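Long-range contact in putative thiosugar synthase (Amycolatopsis orientalis, PDB 4N6F), which probably introduces sulfur, supplied by a carrier protein, into a sugar phosphate during 2-thiosugar biosynthesis, using a ThiG-like TIM barrel: residues I184-G198 against A206-A219. Residues are numbered along the deposited sequence; the frame is centred on the assembly and turned at random.
Sequences IEQIGIPVVVEGGIG and AMELGASATLVNTA. With CA (calcium ion), chain E; F6R (fructose -6-phosphate), chain F.
V193 and T214 stand paired on neighbouring strands of a TIM barrel, and the two segments illustrate how a right-handed beta-alpha-beta crossover joins parallel strands and opens at their C-terminal ends into a phosphate site. The strand axes diverge by 32°, and three backbone bonds tie the edges: S212 N to V191 O, V193 N to A213 O, and L215 N to V193 O at 2.9 Å. The tight part lies beneath the connecting helix. There a chi1 of 173° sets V193 CG2 beside the backbone N and anti to the carbonyl carbon, where it meets A211 CB at 3.6 Å, while V193 CB meets A206 CB. I197 crosses T214 and V216 obliquely, I197 CG2 lying 3.8 Å from V216 CG1. On the barrel-lumen face, E194 and L215 run side by side, the extended glutamate chain lying along the leucine, whose CD1 is 3.5 Å from E194 OE2. That carboxylate spans two partners: OE1 accepts a 2.5 Å bond from O4 of fructose 6-phosphate, and OE2 forms a salt bridge with R162 NE. Shortened to an alanine, this residue would probably leave the sugar O4 hydroxyl without its acceptor and the R162 guanidinium without its carboxylate mate, and open a gap beside L215. Beyond the strands, G196 N and T218 OG1 hold separate phosphate oxygens, and waters link O2P to L215 O and I197 O. The opposite end is partly exposed and water-mediated: I184 CD1 reaches L209 O at 3.5 Å over the G210 Schellman turn, and one water bridges V191 N, G210 O and the S212 hydroxyl. Strand 191-194 continues the sheet into strand 161-164 and strand 213-216 into strand 26-28, while helix 177-186 packs on L209, and M233 of helix 226-245 covers I197, V216 and A219.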
loop_
_atom_site.group_PDB
_atom_site.type_symbol
_atom_site.label_atom_id
_atom_site.label_comp_id
_atom_site.label_asym_id
_atom_site.label_seq_id
_atom_site.Cartn_x
_atom_site.Cartn_y
_atom_site.Cartn_z
ATOM N N ILE A 184 17.697 4.886 -6.910
ATOM C CA ILE A 184 17.682 3.426 -6.822
ATOM C C ILE A 184 18.149 2.763 -8.128
ATOM O O ILE A 184 18.901 1.776 -8.101
ATOM C CB ILE A 184 16.292 2.901 -6.412
ATOM C CG1 ILE A 184 16.008 3.289 -4.966
ATOM C CG2 ILE A 184 16.221 1.379 -6.533
ATOM C CD1 ILE A 184 14.558 3.134 -4.554
ATOM N N GLU A 185 17.716 3.307 -9.264
ATOM C CA GLU A 185 18.176 2.810 -10.578
ATOM C C GLU A 185 19.688 2.917 -10.746
ATOM O O GLU A 185 20.301 2.044 -11.336
ATOM C CB GLU A 185 17.513 3.576 -11.729
ATOM C CG GLU A 185 16.015 3.334 -11.861
ATOM C CD GLU A 185 15.359 4.194 -12.942
ATOM O OE1 GLU A 185 16.069 4.952 -13.640
ATOM O OE2 GLU A 185 14.125 4.116 -13.091
ATOM N N GLN A 186 20.281 3.982 -10.227
ATOM C CA GLN A 186 21.707 4.268 -10.450
ATOM C C GLN A 186 22.650 3.599 -9.457
ATOM O O GLN A 186 23.851 3.485 -9.712
ATOM C CB GLN A 186 21.939 5.786 -10.415
ATOM C CG GLN A 186 21.401 6.511 -11.638
ATOM C CD GLN A 186 21.998 6.000 -12.937
ATOM O OE1 GLN A 186 21.281 5.772 -13.901
ATOM N NE2 GLN A 186 23.310 5.803 -12.966
ATOM N N ILE A 187 22.110 3.158 -8.328
ATOM C CA ILE A 187 22.918 2.683 -7.202
ATOM C C ILE A 187 22.831 1.163 -7.103
ATOM O O ILE A 187 21.780 0.589 -7.285
ATOM C CB ILE A 187 22.445 3.379 -5.900
ATOM C CG1 ILE A 187 22.690 4.891 -5.997
ATOM C CG2 ILE A 187 23.136 2.828 -4.670
ATOM C CD1 ILE A 187 24.120 5.301 -6.286
ATOM N N GLY A 188 23.959 0.517 -6.842
ATOM C CA GLY A 188 24.028 -0.936 -6.791
ATOM C C GLY A 188 23.786 -1.543 -5.422
ATOM O O GLY A 188 23.714 -2.759 -5.291
ATOM N N ILE A 189 23.663 -0.724 -4.388
ATOM C CA ILE A 189 23.395 -1.271 -3.057
ATOM C C ILE A 189 21.925 -1.065 -2.710
ATOM O O ILE A 189 21.293 -0.141 -3.217
ATOM C CB ILE A 189 24.325 -0.690 -1.981
ATOM C CG1 ILE A 189 24.323 0.828 -1.995
ATOM C CG2 ILE A 189 25.745 -1.206 -2.199
ATOM C CD1 ILE A 189 25.010 1.430 -0.789
ATOM N N PRO A 190 21.375 -1.929 -1.849
ATOM C CA PRO A 190 19.978 -1.773 -1.478
ATOM C C PRO A 190 19.676 -0.409 -0.838
ATOM O O PRO A 190 20.506 0.126 -0.100
ATOM C CB PRO A 190 19.758 -2.897 -0.461
ATOM C CG PRO A 190 20.788 -3.911 -0.786
ATOM C CD PRO A 190 21.977 -3.111 -1.214
ATOM N N VAL A 191 18.496 0.124 -1.146
ATOM C CA VAL A 191 18.014 1.382 -0.611
ATOM C C VAL A 191 16.855 1.132 0.364
ATOM O O VAL A 191 15.909 0.386 0.062
ATOM C CB VAL A 191 17.581 2.343 -1.748
ATOM C CG1 VAL A 191 16.818 3.546 -1.215
ATOM C CG2 VAL A 191 18.798 2.818 -2.524
ATOM N N VAL A 192 16.976 1.735 1.544
ATOM C CA VAL A 192 15.947 1.743 2.575
ATOM C C VAL A 192 15.351 3.153 2.597
ATOM O O VAL A 192 16.076 4.138 2.790
ATOM C CB VAL A 192 16.532 1.424 3.980
ATOM C CG1 VAL A 192 15.460 1.503 5.061
ATOM C CG2 VAL A 192 17.201 0.052 4.012
ATOM N N VAL A 193 14.047 3.258 2.383
ATOM C CA VAL A 193 13.368 4.557 2.466
ATOM C C VAL A 193 13.034 4.859 3.934
ATOM O O VAL A 193 12.565 3.986 4.671
ATOM C CB VAL A 193 12.110 4.609 1.569
ATOM C CG1 VAL A 193 11.314 5.885 1.792
ATOM C CG2 VAL A 193 12.525 4.530 0.108
ATOM N N GLU A 194 13.303 6.095 4.355
ATOM C CA GLU A 194 13.236 6.451 5.768
ATOM C C GLU A 194 12.993 7.947 5.956
ATOM O O GLU A 194 13.484 8.773 5.184
ATOM C CB GLU A 194 14.541 6.031 6.451
ATOM C CG GLU A 194 14.669 6.378 7.934
ATOM C CD GLU A 194 15.950 5.834 8.548
ATOM O OE1 GLU A 194 16.345 6.308 9.642
ATOM O OE2 GLU A 194 16.584 4.933 7.930
ATOM N N GLY A 195 12.235 8.284 6.997
ATOM C CA GLY A 195 11.985 9.669 7.357
ATOM C C GLY A 195 10.643 10.157 6.854
ATOM O O GLY A 195 10.403 10.240 5.645
ATOM N N GLY A 196 9.759 10.488 7.788
ATOM C CA GLY A 196 8.479 11.087 7.440
ATOM C C GLY A 196 7.422 10.101 6.973
ATOM O O GLY A 196 6.363 10.513 6.514
ATOM N N ILE A 197 7.703 8.804 7.090
ATOM C CA ILE A 197 6.707 7.791 6.799
ATOM C C ILE A 197 5.589 7.917 7.838
ATOM O O ILE A 197 5.836 7.977 9.049
ATOM C CB ILE A 197 7.274 6.357 6.830
ATOM C CG1 ILE A 197 8.383 6.178 5.788
ATOM C CG2 ILE A 197 6.161 5.343 6.587
ATOM C CD1 ILE A 197 7.934 6.376 4.357
ATOM N N GLY A 198 4.368 7.931 7.335
ATOM C CA GLY A 198 3.176 8.249 8.112
ATOM C C GLY A 198 2.211 7.086 8.239
ATOM O O GLY A 198 1.577 6.920 9.284
ATOM N N ALA A 206 7.002 3.214 -1.255
ATOM C CA ALA A 206 8.455 3.061 -1.241
ATOM C C ALA A 206 8.887 1.817 -2.001
ATOM O O ALA A 206 9.812 1.877 -2.796
ATOM C CB ALA A 206 8.980 2.993 0.177
ATOM N N MET A 207 8.207 0.704 -1.768
ATOM C CA MET A 207 8.564 -0.551 -2.415
ATOM C C MET A 207 8.328 -0.501 -3.921
ATOM O O MET A 207 9.095 -1.099 -4.695
ATOM C CB MET A 207 7.783 -1.714 -1.808
ATOM C CG MET A 207 7.951 -1.859 -0.304
ATOM S SD MET A 207 9.658 -2.016 0.237
ATOM C CE MET A 207 10.011 -3.679 -0.289
ATOM N N GLU A 208 7.294 0.228 -4.342
ATOM C CA GLU A 208 7.003 0.380 -5.770
ATOM C C GLU A 208 8.010 1.275 -6.487
ATOM O O GLU A 208 8.067 1.271 -7.703
ATOM C CB GLU A 208 5.570 0.865 -5.997
ATOM C CG GLU A 208 4.560 -0.194 -5.595
ATOM C CD GLU A 208 3.128 0.123 -5.983
ATOM O OE1 GLU A 208 2.854 1.203 -6.557
ATOM O OE2 GLU A 208 2.266 -0.727 -5.712
ATOM N N LEU A 209 8.811 2.023 -5.732
ATOM C CA LEU A 209 9.944 2.760 -6.300
ATOM C C LEU A 209 11.199 1.875 -6.440
ATOM O O LEU A 209 12.192 2.315 -6.995
ATOM C CB LEU A 209 10.295 3.967 -5.423
ATOM C CG LEU A 209 9.212 5.024 -5.208
ATOM C CD1 LEU A 209 9.765 6.112 -4.312
ATOM C CD2 LEU A 209 8.724 5.607 -6.523
ATOM N N GLY A 210 11.143 0.648 -5.934
ATOM C CA GLY A 210 12.312 -0.243 -5.900
ATOM C C GLY A 210 13.064 -0.286 -4.565
ATOM O O GLY A 210 14.111 -0.907 -4.468
ATOM N N ALA A 211 12.557 0.376 -3.534
ATOM C CA ALA A 211 13.193 0.279 -2.210
ATOM C C ALA A 211 13.199 -1.187 -1.764
ATOM O O ALA A 211 12.276 -1.941 -2.082
ATOM C CB ALA A 211 12.481 1.140 -1.186
ATOM N N SER A 212 14.259 -1.587 -1.072
ATOM C CA SER A 212 14.353 -2.945 -0.531
ATOM C C SER A 212 13.649 -3.025 0.812
ATOM O O SER A 212 13.265 -4.114 1.251
ATOM C CB SER A 212 15.816 -3.354 -0.353
ATOM O OG SER A 212 16.461 -3.433 -1.605
ATOM N N ALA A 213 13.509 -1.878 1.476
ATOM C CA ALA A 213 12.865 -1.826 2.780
ATOM C C ALA A 213 12.524 -0.391 3.160
ATOM O O ALA A 213 12.911 0.579 2.475
ATOM C CB ALA A 213 13.774 -2.445 3.843
ATOM N N THR A 214 11.802 -0.280 4.268
ATOM C CA THR A 214 11.406 0.990 4.834
ATOM C C THR A 214 11.710 0.984 6.325
ATOM O O THR A 214 11.502 -0.024 6.997
ATOM C CB THR A 214 9.897 1.206 4.640
ATOM O OG1 THR A 214 9.590 1.090 3.249
ATOM C CG2 THR A 214 9.475 2.579 5.114
ATOM N N LEU A 215 12.207 2.103 6.839
ATOM C CA LEU A 215 12.421 2.244 8.271
ATOM C C LEU A 215 11.358 3.180 8.793
ATOM O O LEU A 215 11.195 4.290 8.286
ATOM C CB LEU A 215 13.814 2.770 8.598
ATOM C CG LEU A 215 14.165 2.717 10.093
ATOM C CD1 LEU A 215 15.657 2.472 10.307
ATOM C CD2 LEU A 215 13.733 3.967 10.842
ATOM N N VAL A 216 10.632 2.720 9.776
ATOM C CA VAL A 216 9.587 3.477 10.393
ATOM C C VAL A 216 9.828 3.642 11.877
ATOM O O VAL A 216 10.436 2.825 12.488
ATOM C CB VAL A 216 8.212 2.876 10.139
ATOM C CG1 VAL A 216 7.969 2.765 8.663
ATOM C CG2 VAL A 216 8.061 1.535 10.790
ATOM N N ASN A 217 9.419 4.782 12.395
ATOM C CA ASN A 217 9.468 5.123 13.796
ATOM C C ASN A 217 8.246 5.891 14.300
ATOM O O ASN A 217 7.404 5.336 14.923
ATOM C CB ASN A 217 10.741 5.908 14.080
ATOM C CG ASN A 217 10.847 6.364 15.517
ATOM O OD1 ASN A 217 10.035 6.045 16.320
ATOM N ND2 ASN A 217 11.854 7.103 15.816
ATOM N N THR A 218 8.130 7.153 13.938
ATOM C CA THR A 218 7.072 8.015 14.403
ATOM C C THR A 218 5.662 7.539 14.031
ATOM O O THR A 218 4.776 7.683 14.792
ATOM C CB THR A 218 7.268 9.462 13.912
ATOM O OG1 THR A 218 8.460 9.979 14.439
ATOM C CG2 THR A 218 6.161 10.331 14.346
ATOM N N ALA A 219 5.476 6.990 12.853
ATOM C CA ALA A 219 4.165 6.479 12.417
ATOM C C ALA A 219 3.544 5.430 13.349
ATOM O O ALA A 219 2.314 5.340 13.461
ATOM C CB ALA A 219 4.265 5.901 11.019
HETATM CA CA CA E . 26.038 -4.104 -5.189
HETATM C C1 F6R F . 17.844 6.603 12.910
HETATM C C2 F6R F . 16.483 6.566 13.547
HETATM C C3 F6R F . 15.529 7.734 13.486
HETATM C C4 F6R F . 14.903 7.766 12.090
HETATM C C5 F6R F . 13.652 8.647 12.052
HETATM C C6 F6R F . 12.749 8.268 10.895
HETATM O O2 F6R F . 16.094 5.534 14.097
HETATM O O3 F6R F . 16.126 9.000 13.785
HETATM O O4 F6R F . 15.860 8.281 11.151
HETATM O O5 F6R F . 12.899 8.538 13.258
HETATM O O6 F6R F . 11.696 9.222 10.820
HETATM P P F6R F . 10.226 8.950 11.373
HETATM O O1P F6R F . 10.386 9.091 12.858
HETATM O O2P F6R F . 9.839 7.562 10.941
HETATM O O3P F6R F . 9.443 10.013 10.656
HETATM O O HOH W 1 16.737 -1.365 -3.079
HETATM O O HOH W 2 10.302 6.935 8.448
HETATM O O HOH W 3 7.466 6.655 10.750
HETATM O O HOH W 4 0.821 6.914 11.932
HETATM O O HOH W 5 28.065 -5.090 -5.177
HETATM O O HOH W 6 27.652 -2.110 -5.295
#